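Local atomic coordinates of alcohol dehydrogenase, zinc-containing (Thermotoga maritima, PDB entry 1VJ0), a protein that binds zinc and probably works as an oxidoreductase of the medium-chain, zinc-containing alcohol dehydrogenase family. Residues 18-23 with 148-153; 72-77 with 143-148. All coordinates share one frame; numbering follows the deposited sequence.

Contact 1 (18-23 with 148-153)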
# COMPACT_ATOMS: atom_id res chain seq x y z
N ALA A 18 19.56 -19.20 40.78
CA ALA A 18 18.26 -18.84 40.23
C ALA A 18 17.21 -19.88 40.68
O ALA A 18 17.56 -20.97 41.18
CB ALA A 18 18.35 -18.77 38.73
N HIS A 19 15.95 -19.53 40.49
CA HIS A 19 14.84 -20.43 40.77
C HIS A 19 13.70 -20.17 39.80
O HIS A 19 13.61 -19.09 39.18
CB HIS A 19 14.37 -20.30 42.20
CG HIS A 19 13.78 -18.97 42.54
ND1 HIS A 19 14.55 -17.92 42.99
CD2 HIS A 19 12.51 -18.51 42.50
CE1 HIS A 19 13.77 -16.88 43.24
NE2 HIS A 19 12.52 -17.20 42.92
N ALA A 20 12.85 -21.19 39.64
CA ALA A 20 11.74 -21.09 38.72
C ALA A 20 10.63 -22.06 39.09
O ALA A 20 10.80 -22.96 39.93
CB ALA A 20 12.26 -21.34 37.28
N MET A 21 9.48 -21.84 38.48
CA MET A 21 8.33 -22.69 38.62
C MET A 21 8.18 -23.47 37.33
O MET A 21 7.91 -22.90 36.29
CB MET A 21 7.08 -21.85 38.90
CG MET A 21 7.17 -21.13 40.23
SD MET A 21 7.29 -22.18 41.69
CE MET A 21 5.62 -22.82 41.75
N VAL A 22 8.41 -24.78 37.45
CA VAL A 22 8.54 -25.69 36.34
C VAL A 22 7.25 -26.51 36.16
O VAL A 22 6.73 -27.04 37.11
CB VAL A 22 9.75 -26.60 36.58
CG1 VAL A 22 9.95 -27.62 35.45
CG2 VAL A 22 11.00 -25.70 36.79
N LEU A 23 6.79 -26.59 34.92
CA LEU A 23 5.78 -27.55 34.50
C LEU A 23 6.48 -28.85 34.14
O LEU A 23 7.26 -28.88 33.17
CB LEU A 23 5.07 -27.03 33.25
CG LEU A 23 3.90 -27.88 32.70
CD1 LEU A 23 2.73 -27.94 33.71
CD2 LEU A 23 3.46 -27.28 31.45
N CYS A 148 9.77 -17.03 31.48
CA CYS A 148 9.76 -15.91 32.40
C CYS A 148 9.25 -16.21 33.82
O CYS A 148 9.39 -15.35 34.68
CB CYS A 148 8.91 -14.78 31.80
SG CYS A 148 9.64 -14.15 30.27
N TYR A 149 8.66 -17.40 34.05
CA TYR A 149 8.26 -17.81 35.40
C TYR A 149 9.51 -18.28 36.15
O TYR A 149 9.62 -19.46 36.58
CB TYR A 149 7.25 -18.94 35.39
CG TYR A 149 5.83 -18.71 34.87
CD1 TYR A 149 5.49 -17.61 34.09
CD2 TYR A 149 4.83 -19.64 35.18
CE1 TYR A 149 4.18 -17.48 33.58
CE2 TYR A 149 3.57 -19.52 34.69
CZ TYR A 149 3.24 -18.42 33.90
OH TYR A 149 1.97 -18.33 33.41
N SER A 150 10.39 -17.33 36.39
CA SER A 150 11.72 -17.59 36.84
C SER A 150 12.30 -16.28 37.38
O SER A 150 11.86 -15.15 37.04
CB SER A 150 12.55 -18.09 35.63
OG SER A 150 13.88 -18.38 35.97
N SER A 151 13.31 -16.42 38.20
CA SER A 151 14.07 -15.30 38.75
C SER A 151 14.89 -14.68 37.63
O SER A 151 15.11 -13.45 37.64
CB SER A 151 14.99 -15.79 39.89
OG SER A 151 15.91 -16.80 39.43
N HIS A 152 15.30 -15.52 36.68
CA HIS A 152 16.19 -15.13 35.58
C HIS A 152 15.79 -15.82 34.31
O HIS A 152 15.21 -16.92 34.34
CB HIS A 152 17.65 -15.49 35.92
CG HIS A 152 18.19 -14.76 37.11
ND1 HIS A 152 17.98 -15.19 38.40
CD2 HIS A 152 18.93 -13.62 37.20
CE1 HIS A 152 18.53 -14.32 39.25
NE2 HIS A 152 19.10 -13.35 38.54
N ILE A 153 16.19 -15.23 33.18
CA ILE A 153 16.08 -15.88 31.89
C ILE A 153 17.38 -15.65 31.12
O ILE A 153 18.06 -14.63 31.30
CB ILE A 153 14.84 -15.33 31.09
CG1 ILE A 153 14.56 -16.15 29.83
CG2 ILE A 153 15.06 -13.84 30.74
CD1 ILE A 153 13.22 -15.82 29.21
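Three hydrogen bonds join residues 18-23 and 148-153, which run in nearly opposite directions. The carbonyl O of H19 accepts the amide N-H of S151, with N and O 2.9 Å apart, almost along its C=O axis, and the amide N of M21 reaches Y149 O at 3.0 Å in the plane of that carbonyl. Between them A20 and S150 face each other as a single beta bridge, CA to CA 4.0 Å. A side chain supplies the third bond: H19 N donates to S151 OG at 2.9 Å, nearly straight (164°), where a regular strand would offer a carbonyl. S151 can do this because its OG is tucked between its own N and carbonyl carbon (chi1 59°). Strand 16-22 pairs along its other edge with strand 31-37, so the bridge lays this N-terminal hairpin against the chain entering strand 152-155 of the GroES-like catalytic domain. S151 OG also shares a hydrogen bond with H152 ND1 at 2.8 Å, which fixes the imidazole beside the methyl of A18. H19, in the equally crowded first torsion (65°), swings its ring back so that S151 CB lies over one face, offset toward the rim. S150 OG, anti to its backbone N, turns onto a lone pair of H152 O at 2.6 Å, its flank against A20 CB. The Y149 ring touches helix 359-368, its OH hydrogen-bonded to D58.

Contact 2 (72-77 with 143-148)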
# COMPACT_ATOMS: atom_id res chain seq x y z
N PRO A 72 10.12 -31.15 30.47
CA PRO A 72 9.58 -30.05 31.30
C PRO A 72 9.85 -28.73 30.66
O PRO A 72 10.67 -28.66 29.74
CB PRO A 72 10.40 -30.17 32.59
CG PRO A 72 11.71 -30.71 32.13
CD PRO A 72 11.30 -31.74 31.11
N ILE A 73 9.18 -27.68 31.16
CA ILE A 73 9.30 -26.33 30.62
C ILE A 73 9.06 -25.33 31.73
O ILE A 73 8.21 -25.57 32.60
CB ILE A 73 8.30 -26.10 29.43
CG1 ILE A 73 8.47 -24.71 28.83
CG2 ILE A 73 6.83 -26.30 29.86
CD1 ILE A 73 7.70 -24.50 27.57
N ILE A 74 9.79 -24.22 31.66
CA ILE A 74 9.46 -23.00 32.38
C ILE A 74 8.58 -22.08 31.49
O ILE A 74 9.02 -21.50 30.50
CB ILE A 74 10.72 -22.28 32.89
CG1 ILE A 74 11.54 -23.17 33.84
CG2 ILE A 74 10.33 -20.98 33.56
CD1 ILE A 74 13.01 -22.78 34.00
N LEU A 75 7.31 -21.95 31.89
CA LEU A 75 6.37 -21.15 31.14
C LEU A 75 6.71 -19.69 31.34
O LEU A 75 7.62 -19.34 32.13
CB LEU A 75 4.94 -21.44 31.57
CG LEU A 75 4.41 -22.84 31.32
CD1 LEU A 75 3.13 -23.03 32.10
CD2 LEU A 75 4.20 -23.08 29.86
N GLY A 76 5.95 -18.84 30.62
CA GLY A 76 6.04 -17.39 30.76
C GLY A 76 6.73 -16.83 29.54
O GLY A 76 7.93 -16.96 29.41
N HIS A 77 5.97 -16.21 28.65
CA HIS A 77 6.53 -15.62 27.42
C HIS A 77 6.38 -14.08 27.38
O HIS A 77 6.62 -13.44 26.34
CB HIS A 77 5.87 -16.28 26.21
CG HIS A 77 4.38 -16.19 26.20
ND1 HIS A 77 3.57 -17.17 26.76
CD2 HIS A 77 3.54 -15.25 25.70
CE1 HIS A 77 2.30 -16.82 26.61
NE2 HIS A 77 2.26 -15.66 25.98
N PRO A 143 21.33 -23.98 29.58
CA PRO A 143 21.28 -23.35 30.91
C PRO A 143 19.85 -23.22 31.48
O PRO A 143 19.67 -22.51 32.45
CB PRO A 143 21.90 -21.98 30.64
CG PRO A 143 21.39 -21.66 29.24
CD PRO A 143 21.44 -22.96 28.52
N HIS A 144 18.89 -23.97 30.90
CA HIS A 144 17.55 -24.24 31.50
C HIS A 144 16.51 -23.12 31.45
O HIS A 144 15.33 -23.39 31.17
CB HIS A 144 17.68 -24.67 32.96
CG HIS A 144 18.66 -25.78 33.19
ND1 HIS A 144 18.48 -27.05 32.66
CD2 HIS A 144 19.82 -25.82 33.90
CE1 HIS A 144 19.51 -27.81 33.01
NE2 HIS A 144 20.33 -27.10 33.77
N LEU A 145 16.93 -21.89 31.74
CA LEU A 145 16.03 -20.75 31.99
C LEU A 145 15.57 -20.11 30.69
O LEU A 145 16.15 -19.11 30.21
CB LEU A 145 16.74 -19.72 32.90
CG LEU A 145 17.31 -20.27 34.22
CD1 LEU A 145 18.08 -19.23 34.97
CD2 LEU A 145 16.22 -20.91 35.11
N ARG A 146 14.50 -20.69 30.10
CA ARG A 146 14.04 -20.28 28.78
C ARG A 146 12.58 -19.81 28.83
O ARG A 146 11.88 -19.81 27.81
CB ARG A 146 14.22 -21.38 27.75
CG ARG A 146 15.66 -21.78 27.49
CD ARG A 146 16.59 -20.65 27.14
NE ARG A 146 17.85 -21.20 26.61
CZ ARG A 146 18.78 -20.47 26.02
NH1 ARG A 146 18.63 -19.16 25.89
NH2 ARG A 146 19.88 -21.06 25.58
N GLY A 147 12.15 -19.38 30.02
CA GLY A 147 10.82 -18.85 30.24
C GLY A 147 10.85 -17.82 31.36
O GLY A 147 11.83 -17.74 32.09
N CYS A 148 9.77 -17.03 31.48
CA CYS A 148 9.76 -15.91 32.40
C CYS A 148 9.25 -16.21 33.82
O CYS A 148 9.39 -15.35 34.68
CB CYS A 148 8.91 -14.78 31.80
SG CYS A 148 9.64 -14.15 30.27
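Residues 72-77 and 143-148 are both irregular, and their touching parts run roughly the same way, 42° apart, drawing closest where the CA atoms of G76 and C148 come within 4.3 Å. The hydrogen bond between them joins C148 N to G76 O at 2.8 Å; it is bent at the hydrogen (151°), and the donor stands above the carbonyl plane. Just upstream, G147 lies so close that its CA sets a nearly straight C-H...O contact on I74 O, 3.2 Å away. The carbonyl oxygens of I74 and L75 occupy the place where a beta carbon would stand on G147, while the backbone angles of G76 by themselves call for glycine. I74 provides most of the apolar contact. Its CG1 is anti to the carbonyl carbon (chi1 -60°), and the extended branch carries CD1 alongside L145, which sits at the centre of an inverse gamma turn and whose CD2 it meets at 3.9 Å, the two side chains pointing the same way; the same methyl rests near H144 O. The other branch, CG2, lies against the carbonyl of G147. C148 lays CB and SG along the G76 carbonyl, both 3.4 Å from its O, with SG anti to its own carbonyl carbon. G147 N is buried here without a polar partner. H77 follows G76 directly; its CB points away from 143-148, and its NE2 binds zinc together with C55, E78 and C178, so the packing lies one residue from a ligand of the Cys-His-Glu-Cys zinc site in the GroES-like domain of a medium-chain dehydrogenase.

In the fold
From the N terminus the chain passes through strand 16-22, turns into strand 31-37, and reaches 72-77 after strand 45-54 and helix 56-62. Strand 78-86 and the four-cysteine zinc lobe follow before 143-148 returns to close the loop of contact 2. Continuing straight on from C148, 148-153 meets 18-23 and closes the wider loop of contact 1, within which the smaller one lies. C148 belongs to both contacts, whose centres are 6 Å apart. Probable hydrogen bonds from L23 N to I73 O and from Y149 N to L75 O join them further, so the two contacts tie the N-terminal hairpin, the loop leading to zinc ligand H77 and the approach to strand 152-155 to one another.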